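Local coordinates for orotidine-5-phosphate decarboxylase/orotate phosphoribosyltransferase, putative (Ompdcase-oprtase, putative) (Leishmania infantum, PDB 3QW3), which catalyses, through its N-terminal OMP decarboxylase domain, the decarboxylation of orotidine 5'-phosphate to UMP in de novo pyrimidine synthesis, at the interface of chains A and B. Sequence-based numbering; all coordinates share one arbitrary frame. Chains: chain A/B, Orotidine-5-phosphate decarboxylase/orotate phosphoribosyltransferase, putative (Ompdcase-oprtase, putative).

Contact 1: the interface of chains A and B. Residues chain A 52-53, 56, 85, 95; chain B 52, 56, 85, 95, 98.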
# COMPACT_ATOMS: atom_id res chain seq x y z
N ALA A 52 -7.10 8.25 2.10
CA ALA A 52 -7.84 7.06 1.66
C ALA A 52 -8.26 6.17 2.84
O ALA A 52 -9.34 5.57 2.83
CB ALA A 52 -7.03 6.26 0.64
N ALA A 53 -7.42 6.11 3.88
CA ALA A 53 -7.72 5.27 5.05
C ALA A 53 -8.89 5.81 5.86
O ALA A 53 -9.75 5.05 6.34
CB ALA A 53 -6.48 5.14 5.95
N GLU A 56 -12.03 4.93 3.98
CA GLU A 56 -12.24 3.49 4.07
C GLU A 56 -12.83 3.10 5.43
O GLU A 56 -13.64 2.18 5.52
CB GLU A 56 -10.93 2.72 3.82
CG GLU A 56 -11.11 1.20 3.88
CD GLU A 56 -9.81 0.43 3.77
OE1 GLU A 56 -9.68 -0.60 4.47
OE2 GLU A 56 -8.93 0.84 2.99
N ARG A 85 -0.60 2.76 -2.51
CA ARG A 85 -0.87 1.44 -3.05
C ARG A 85 0.38 0.80 -3.64
O ARG A 85 1.34 1.48 -4.00
CB ARG A 85 -1.98 1.51 -4.11
CG ARG A 85 -3.32 2.08 -3.62
CD ARG A 85 -3.96 1.23 -2.51
NE ARG A 85 -5.39 1.49 -2.34
CZ ARG A 85 -5.96 1.93 -1.22
NH1 ARG A 85 -5.24 2.20 -0.14
NH2 ARG A 85 -7.28 2.11 -1.18
N TYR A 95 -6.63 -1.03 -8.60
CA TYR A 95 -6.38 0.15 -7.77
C TYR A 95 -6.32 1.41 -8.64
O TYR A 95 -6.86 2.45 -8.25
CB TYR A 95 -5.05 0.02 -7.01
CG TYR A 95 -5.05 -0.85 -5.76
CD1 TYR A 95 -4.02 -1.75 -5.53
CD2 TYR A 95 -6.06 -0.75 -4.79
CE1 TYR A 95 -3.98 -2.53 -4.38
CE2 TYR A 95 -6.03 -1.54 -3.63
CZ TYR A 95 -4.98 -2.43 -3.45
OH TYR A 95 -4.92 -3.21 -2.32
N ALA B 52 -8.16 -7.03 -2.05
CA ALA B 52 -8.73 -5.74 -1.61
C ALA B 52 -9.06 -4.82 -2.78
O ALA B 52 -10.05 -4.07 -2.75
CB ALA B 52 -7.80 -5.03 -0.62
N GLU B 56 -12.61 -3.04 -3.93
CA GLU B 56 -12.61 -1.57 -4.02
C GLU B 56 -13.15 -1.11 -5.38
O GLU B 56 -13.89 -0.13 -5.46
CB GLU B 56 -11.20 -1.01 -3.78
CG GLU B 56 -11.11 0.52 -3.83
CD GLU B 56 -9.69 1.06 -3.74
OE1 GLU B 56 -9.37 2.01 -4.48
OE2 GLU B 56 -8.88 0.54 -2.94
N ARG B 85 -0.96 -2.70 2.69
CA ARG B 85 -1.09 -1.34 3.21
C ARG B 85 0.23 -0.88 3.80
O ARG B 85 1.06 -1.69 4.21
CB ARG B 85 -2.19 -1.25 4.26
CG ARG B 85 -3.61 -1.61 3.76
CD ARG B 85 -4.07 -0.68 2.64
NE ARG B 85 -5.51 -0.72 2.43
CZ ARG B 85 -6.13 -1.04 1.30
NH1 ARG B 85 -5.44 -1.40 0.21
NH2 ARG B 85 -7.45 -1.01 1.25
N TYR B 95 -6.46 2.09 8.69
CA TYR B 95 -6.38 0.89 7.85
C TYR B 95 -6.53 -0.38 8.69
O TYR B 95 -7.19 -1.34 8.28
CB TYR B 95 -5.05 0.81 7.10
CG TYR B 95 -4.92 1.66 5.85
CD1 TYR B 95 -3.78 2.43 5.64
CD2 TYR B 95 -5.92 1.67 4.87
CE1 TYR B 95 -3.63 3.20 4.48
CE2 TYR B 95 -5.78 2.43 3.71
CZ TYR B 95 -4.63 3.19 3.52
OH TYR B 95 -4.47 3.95 2.38
N SER B 98 -10.14 -0.80 9.98
CA SER B 98 -10.97 -1.23 8.86
C SER B 98 -10.80 -2.72 8.59
O SER B 98 -11.78 -3.47 8.52
CB SER B 98 -10.64 -0.43 7.60
OG SER B 98 -11.29 -1.00 6.48
O HOH W 1 -7.10 -1.58 5.13
O HOH W 2 -6.78 2.62 -5.05
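A:Glu56 and B:Arg85 meet tip to tip in a salt bridge of the OMP decarboxylase family dimer, whose TIM-barrel subunits pack side by side. B:Arg85 NH2 donates to A:Glu56 OE2 at 2.9 Å. It comes from above the carboxylate plane, and the two flat groups are turned 71° apart. The other carboxylate oxygen, A:Glu56 OE1, uses its anti lone pair to accept from the hydroxyl B:Ser98 OG at 2.6 Å. Each oxygen of A:Glu56 thus has its own partner on chain B. The twin salt bridge joins A:Arg85 NH2 to B:Glu56 OE2. Between the two bridges the guanidinium groups of A:Arg85 and B:Arg85 stack almost parallel, with CZ to CZ at 3.9 Å. The flanking carboxylates probably offset their like charges. B:Tyr95 is covered on both faces. The methyl A:Ala53 CB sits over its centre, 3.4 Å from the ring centroid, and B:Arg85 CD of its own chain lies towards the rim of the opposite face. A:Glu56 OE2 lies at the ring edge. The phenol oxygen B:Tyr95 OH gets a weak bond from A:Arg85 NH1. Further out, water 1 bridges A:Glu56 OE1 at 2.8 Å, B:Arg85 NE and the carbonyl B:Tyr95 O. Water 2 does the same in the twin. A:Glu56 reaches across from helix 52-56 because CG is anti to the backbone N (chi1 -179°) and the chain stays extended.

Contact 2: the interface of chains A and B. Residues chain A 63, 94, 97, 102; chain B 56-57, 59.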
# COMPACT_ATOMS: atom_id res chain seq x y z
N TRP A 63 -16.72 5.05 0.70
CA TRP A 63 -16.38 5.23 -0.73
C TRP A 63 -17.18 6.37 -1.33
O TRP A 63 -16.63 7.22 -2.03
CB TRP A 63 -16.64 3.96 -1.55
CG TRP A 63 -16.26 4.12 -3.02
CD1 TRP A 63 -15.08 3.74 -3.59
CD2 TRP A 63 -17.04 4.70 -4.07
NE1 TRP A 63 -15.08 4.05 -4.93
CE2 TRP A 63 -16.27 4.64 -5.25
CE3 TRP A 63 -18.32 5.27 -4.13
CZ2 TRP A 63 -16.74 5.12 -6.48
CZ3 TRP A 63 -18.78 5.75 -5.35
CH2 TRP A 63 -17.99 5.67 -6.50
N ALA A 94 -6.58 -2.63 -10.96
CA ALA A 94 -7.83 -2.35 -10.27
C ALA A 94 -7.73 -1.13 -9.35
O ALA A 94 -8.63 -0.29 -9.33
CB ALA A 94 -8.30 -3.58 -9.48
N THR A 97 -7.62 1.94 -11.76
CA THR A 97 -8.95 2.25 -12.27
C THR A 97 -9.83 2.87 -11.19
O THR A 97 -10.53 3.86 -11.45
CB THR A 97 -9.62 1.01 -12.90
OG1 THR A 97 -8.81 0.53 -13.97
CG2 THR A 97 -11.01 1.36 -13.44
N HIS A 102 -12.89 5.72 -11.44
CA HIS A 102 -14.08 5.68 -10.59
C HIS A 102 -14.16 6.87 -9.65
O HIS A 102 -15.19 7.53 -9.57
CB HIS A 102 -14.16 4.35 -9.82
CG HIS A 102 -14.23 3.14 -10.70
ND1 HIS A 102 -14.12 1.86 -10.20
CD2 HIS A 102 -14.39 3.02 -12.04
CE1 HIS A 102 -14.21 1.00 -11.20
NE2 HIS A 102 -14.38 1.67 -12.33
N GLU B 56 -12.61 -3.04 -3.93
CA GLU B 56 -12.61 -1.57 -4.02
C GLU B 56 -13.15 -1.11 -5.38
O GLU B 56 -13.89 -0.13 -5.46
CB GLU B 56 -11.20 -1.01 -3.78
CG GLU B 56 -11.11 0.52 -3.83
CD GLU B 56 -9.69 1.06 -3.74
OE1 GLU B 56 -9.37 2.01 -4.48
OE2 GLU B 56 -8.88 0.54 -2.94
N PHE B 57 -12.76 -1.85 -6.42
CA PHE B 57 -13.15 -1.58 -7.81
C PHE B 57 -14.67 -1.37 -7.97
O PHE B 57 -15.10 -0.55 -8.78
CB PHE B 57 -12.66 -2.72 -8.70
CG PHE B 57 -12.98 -2.56 -10.17
CD1 PHE B 57 -14.18 -3.04 -10.69
CD2 PHE B 57 -12.07 -1.96 -11.03
CE1 PHE B 57 -14.48 -2.91 -12.04
CE2 PHE B 57 -12.36 -1.83 -12.39
CZ PHE B 57 -13.57 -2.30 -12.89
N GLY B 59 -16.65 0.05 -6.01
CA GLY B 59 -17.06 1.30 -5.38
C GLY B 59 -17.83 1.10 -4.10
O GLY B 59 -17.46 0.27 -3.27
O HOH W 3 -13.65 2.09 -7.08
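A:His102 points the CE1 corner of its imidazole at the face of B:Phe57. A:His102 CE1 stands over the middle of the phenyl ring, 3.6 Å from B:Phe57 CE2, and the planes are 66° apart in an edge-to-face contact. B:Phe57 follows helix 52-56 of its OMP decarboxylase subunit and projects against helix 89-102 of the partner. Its CG is anti to the backbone N (chi1 -179°), which carries the ring away from its own backbone to the helix. A:Thr97 touches the rim of the same ring. The methyl A:Thr97 CG2 lies 3.6 Å from B:Phe57 CE2, and the two side chains run obliquely to each other. A:Ala94, nearer the start of that helix, adds looser packing. The second flat contact is made by A:Trp63 of helix 60-72. The indole lies over the backbone of B:Gly59, with CA above the five-membered ring, 3.4 Å from its centroid. No side chain of B:Gly59 stands between backbone and ring. Polar groups meet between the two aromatic contacts. The carbonyl B:Phe57 O is 3.0 Å from A:His102 ND1, but it is about as near to CE1, so any hydrogen bond there would be strongly bent. A:His102 ND1 points more directly at water 3, which lies at the imidazole edge in its plane at 3.2 Å. The indole A:Trp63 NE1 also bonds this water. Water 3 is in turn 2.8 Å from the backbone carbonyl B:Glu56 O.

Contact 3: the interface of chains A and B. Residues chain A 86-87, 91, 95, 114; chain B 51, 82-84, 133.
The loop A:Gly86 to A:Asp87, helix 89-102 and the A:Met114 loop of chain A meet strands 80-85 and 129-135 and the B:Asn51 loop of chain B, where A:Asp87 touches B:Lys84. These two residues belong to the conserved DxKxxD motif of OMP decarboxylases. B:Asp82 and B:Lys84 come from one subunit and A:Asp87 from the other, so the active site is built across the dimer. The amine B:Lys84 NZ donates to A:Asp87 OD1 at 2.8 Å, meeting it from above the carboxylate plane. B:Lys84 NZ also donates to B:Asp82 OD1 at 2.8 Å, on the syn side but tilted from the carboxylate plane. The lysine is extended up to CE and turns at its last torsion (chi4 64°), which swings NZ between the two acids. A:Asp87 OD1 and B:Asp82 OD1 lie 4.3 Å apart. A:Met114 SD packs across the lysine chain, 3.9 Å from B:Lys84 CD, and touches B:Leu133 CD1. Tip to tip, the hydroxyl A:Thr91 OG1 donates to the amide oxygen B:Asn51 OD1 at 3.1 Å. Water 5 lies at the edge of the A:Tyr95 ring, 2.7 Å from OH. It binds A:Asp87 OD1 at 2.6 Å and the carbonyl B:Asp82 O. Water 4 links A:Gly86 N to the carbonyls of B:Ala83 and B:Lys84.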
# COMPACT_ATOMS: atom_id res chain seq x y z
N GLY A 86 0.37 -0.52 -3.74
CA GLY A 86 1.46 -1.22 -4.40
C GLY A 86 1.11 -2.69 -4.51
O GLY A 86 0.97 -3.37 -3.50
N ASP A 87 0.95 -3.16 -5.74
CA ASP A 87 0.67 -4.57 -6.00
C ASP A 87 1.06 -4.83 -7.44
O ASP A 87 1.68 -3.98 -8.07
CB ASP A 87 -0.81 -4.88 -5.76
CG ASP A 87 -1.04 -6.30 -5.26
OD1 ASP A 87 -1.70 -6.47 -4.21
OD2 ASP A 87 -0.56 -7.25 -5.91
N THR A 91 -4.35 -6.65 -10.08
CA THR A 91 -4.64 -6.03 -8.79
C THR A 91 -4.27 -4.55 -8.83
O THR A 91 -5.09 -3.71 -8.50
CB THR A 91 -3.91 -6.75 -7.64
OG1 THR A 91 -4.23 -8.15 -7.68
CG2 THR A 91 -4.34 -6.17 -6.29
N TYR A 95 -6.63 -1.03 -8.60
CA TYR A 95 -6.38 0.15 -7.77
C TYR A 95 -6.32 1.41 -8.64
O TYR A 95 -6.86 2.45 -8.25
CB TYR A 95 -5.05 0.02 -7.01
CG TYR A 95 -5.05 -0.85 -5.76
CD1 TYR A 95 -4.02 -1.75 -5.53
CD2 TYR A 95 -6.06 -0.75 -4.79
CE1 TYR A 95 -3.98 -2.53 -4.38
CE2 TYR A 95 -6.03 -1.54 -3.63
CZ TYR A 95 -4.98 -2.43 -3.45
OH TYR A 95 -4.92 -3.21 -2.32
N MET A 114 7.77 -3.16 -4.56
CA MET A 114 7.65 -4.23 -5.55
C MET A 114 8.20 -3.85 -6.93
O MET A 114 8.12 -4.63 -7.88
CB MET A 114 6.20 -4.72 -5.64
CG MET A 114 5.74 -5.42 -4.36
SD MET A 114 4.01 -5.88 -4.38
CE MET A 114 4.02 -7.23 -5.55
N ASN B 51 -9.03 -10.25 -2.44
CA ASN B 51 -8.28 -9.22 -3.16
C ASN B 51 -8.86 -7.84 -2.85
O ASN B 51 -9.94 -7.50 -3.34
CB ASN B 51 -8.42 -9.52 -4.66
CG ASN B 51 -7.49 -8.69 -5.53
OD1 ASN B 51 -6.79 -9.23 -6.39
ND2 ASN B 51 -7.51 -7.38 -5.34
N ASP B 82 -5.58 -9.18 1.49
CA ASP B 82 -4.41 -8.82 0.71
C ASP B 82 -4.58 -7.39 0.25
O ASP B 82 -5.03 -7.12 -0.86
CB ASP B 82 -4.17 -9.76 -0.48
CG ASP B 82 -2.74 -9.68 -1.02
OD1 ASP B 82 -1.97 -8.80 -0.58
OD2 ASP B 82 -2.37 -10.50 -1.89
N ALA B 83 -4.23 -6.48 1.16
CA ALA B 83 -4.44 -5.05 0.99
C ALA B 83 -3.12 -4.30 0.83
O ALA B 83 -3.12 -3.13 0.43
CB ALA B 83 -5.27 -4.50 2.16
N LYS B 84 -2.00 -4.98 1.12
CA LYS B 84 -0.64 -4.41 1.00
C LYS B 84 -0.59 -2.94 1.44
O LYS B 84 -0.24 -2.04 0.66
CB LYS B 84 -0.06 -4.61 -0.41
CG LYS B 84 0.13 -6.09 -0.81
CD LYS B 84 0.84 -6.25 -2.16
CE LYS B 84 1.02 -7.73 -2.56
NZ LYS B 84 -0.28 -8.45 -2.79
N LEU B 133 5.66 -7.72 3.04
CA LEU B 133 6.30 -7.98 1.75
C LEU B 133 7.79 -8.16 1.92
O LEU B 133 8.45 -7.35 2.57
CB LEU B 133 6.03 -6.84 0.76
CG LEU B 133 4.58 -6.44 0.54
CD1 LEU B 133 4.53 -5.29 -0.45
CD2 LEU B 133 3.74 -7.62 0.04
O HOH W 4 -1.61 -1.61 -1.82
O HOH W 5 -3.11 -5.22 -2.37

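Contact 4: the interface of chains A and B. Residues chain A 133-134, 136, 138, 140-141, 144-145, 154; chain B 113-115.
The phenol ring of B:Tyr113 carries A:Gln145 CG over one face, 4.0 Å from the ring centroid. From the other side of the ring plane A:Leu133 CB flanks the rim at CD1, while A:Leu154 CD2 comes nearer the plane, beside CE2. The amide of A:Gln145 is turned 26° from the ring plane. The loop that carries B:Tyr113 in this OMP decarboxylase barrel thus buries its tyrosine against strand 129-135 of the partner. The hydroxyl B:Tyr113 OH donates to the carbonyl A:Cys134 O at 2.6 Å, in the carbonyl plane and on a lone pair. A:Gln145 NE2 donates to the carbonyl B:Tyr113 O at 3.1 Å from above the carbonyl plane. A:Gln145 is held on its own side. A:Gln145 NE2 also donates to A:Thr136 OG1 at 2.9 Å, nearly in the amide plane. OE1 accepts from A:Thr136 N and A:Ser141 OG, which come from opposite faces, so the amide is fixed in rotation. Water 6 joins B:Tyr113 O at 2.8 Å to A:Gly140 O and the backbone N atoms of A:Leu144 and A:Gln145. B:Met114 bends at its last torsion (chi3 69°), bringing CE to 3.8 Å from A:Thr136 CG2. The modelled A:Asn138 OD1 faces B:Met114 O as one acceptor against another, so its amide orientation is doubtful.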
# COMPACT_ATOMS: atom_id res chain seq x y z
N LEU A 133 6.74 6.73 -2.81
CA LEU A 133 7.41 6.92 -1.52
C LEU A 133 8.91 6.88 -1.69
O LEU A 133 9.45 5.99 -2.35
CB LEU A 133 6.97 5.85 -0.52
CG LEU A 133 5.48 5.66 -0.27
CD1 LEU A 133 5.29 4.53 0.76
CD2 LEU A 133 4.82 6.94 0.21
N CYS A 134 9.60 7.86 -1.10
CA CYS A 134 11.05 7.92 -1.23
C CYS A 134 11.70 8.04 0.14
O CYS A 134 12.35 7.10 0.62
CB CYS A 134 11.45 9.08 -2.15
SG CYS A 134 13.23 9.25 -2.37
N THR A 136 10.58 9.18 4.06
CA THR A 136 9.58 9.61 5.04
C THR A 136 10.26 9.95 6.38
O THR A 136 11.38 9.50 6.64
CB THR A 136 8.43 8.57 5.18
OG1 THR A 136 8.98 7.29 5.52
CG2 THR A 136 7.68 8.44 3.86
N ASN A 138 9.18 9.46 9.65
CA ASN A 138 8.94 8.60 10.81
C ASN A 138 10.17 7.76 11.20
O ASN A 138 11.06 7.53 10.38
CB ASN A 138 7.71 7.71 10.55
CG ASN A 138 7.89 6.78 9.36
OD1 ASN A 138 8.04 5.57 9.53
ND2 ASN A 138 7.90 7.34 8.16
N GLY A 140 10.71 4.68 11.59
CA GLY A 140 10.92 3.47 10.79
C GLY A 140 11.72 3.69 9.52
O GLY A 140 12.20 2.73 8.92
N SER A 141 11.85 4.95 9.11
CA SER A 141 12.71 5.34 7.98
C SER A 141 14.12 4.76 8.09
O SER A 141 14.79 4.53 7.08
CB SER A 141 12.78 6.86 7.87
OG SER A 141 13.64 7.27 6.82
N LEU A 144 14.79 0.69 6.43
CA LEU A 144 15.05 0.36 5.03
C LEU A 144 15.60 1.55 4.25
O LEU A 144 16.60 1.42 3.55
CB LEU A 144 13.79 -0.17 4.34
CG LEU A 144 13.41 -1.65 4.45
CD1 LEU A 144 12.85 -2.01 5.82
CD2 LEU A 144 12.40 -2.01 3.37
N GLN A 145 14.94 2.69 4.38
CA GLN A 145 15.26 3.87 3.56
C GLN A 145 16.71 4.34 3.73
O GLN A 145 17.34 4.78 2.77
CB GLN A 145 14.30 5.02 3.87
CG GLN A 145 12.87 4.76 3.42
CD GLN A 145 11.89 5.76 4.01
OE1 GLN A 145 12.27 6.88 4.36
NE2 GLN A 145 10.63 5.35 4.12
N LEU A 154 19.34 3.82 0.35
CA LEU A 154 18.27 3.21 -0.44
C LEU A 154 17.34 4.27 -1.04
O LEU A 154 16.90 4.15 -2.18
CB LEU A 154 17.46 2.19 0.38
CG LEU A 154 16.25 1.56 -0.34
CD1 LEU A 154 16.70 0.66 -1.50
CD2 LEU A 154 15.33 0.78 0.60
N TYR B 113 8.24 -0.63 3.50
CA TYR B 113 9.07 0.51 3.07
C TYR B 113 9.20 1.66 4.08
O TYR B 113 10.26 2.30 4.16
CB TYR B 113 8.66 1.03 1.68
CG TYR B 113 9.68 2.00 1.14
CD1 TYR B 113 9.45 3.38 1.16
CD2 TYR B 113 10.90 1.53 0.66
CE1 TYR B 113 10.42 4.27 0.69
CE2 TYR B 113 11.88 2.41 0.18
CZ TYR B 113 11.63 3.78 0.20
OH TYR B 113 12.60 4.63 -0.27
N MET B 114 8.14 1.91 4.85
CA MET B 114 8.17 2.98 5.84
C MET B 114 8.65 2.53 7.22
O MET B 114 8.71 3.33 8.15
CB MET B 114 6.81 3.69 5.90
CG MET B 114 6.53 4.49 4.65
SD MET B 114 4.91 5.25 4.63
CE MET B 114 5.09 6.49 5.92
N GLY B 115 9.00 1.25 7.34
CA GLY B 115 9.66 0.74 8.54
C GLY B 115 8.77 0.43 9.74
O GLY B 115 7.55 0.34 9.63
O HOH W 6 12.32 2.39 6.10

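Contact 1 lies about 10 Å from both contact 2 and contact 3, measured between centres of C-alpha atoms. It shares B:Glu56 with contact 2 and A:Tyr95 with contact 3. Helix 89-102 takes part in all three. Contact 4 lies about 18 Å from contact 3 and 27 Å from contact 2. Strand 129-135 and the Met114 loop enter both contact 3 and contact 4, with the chains exchanged. The interface runs from contact 2, where a loop of one chain meets helices of the other, past contact 3 to the loops of contact 4. As the active site of contact 3 uses both chains, dimer packing and active-site assembly are probably coupled.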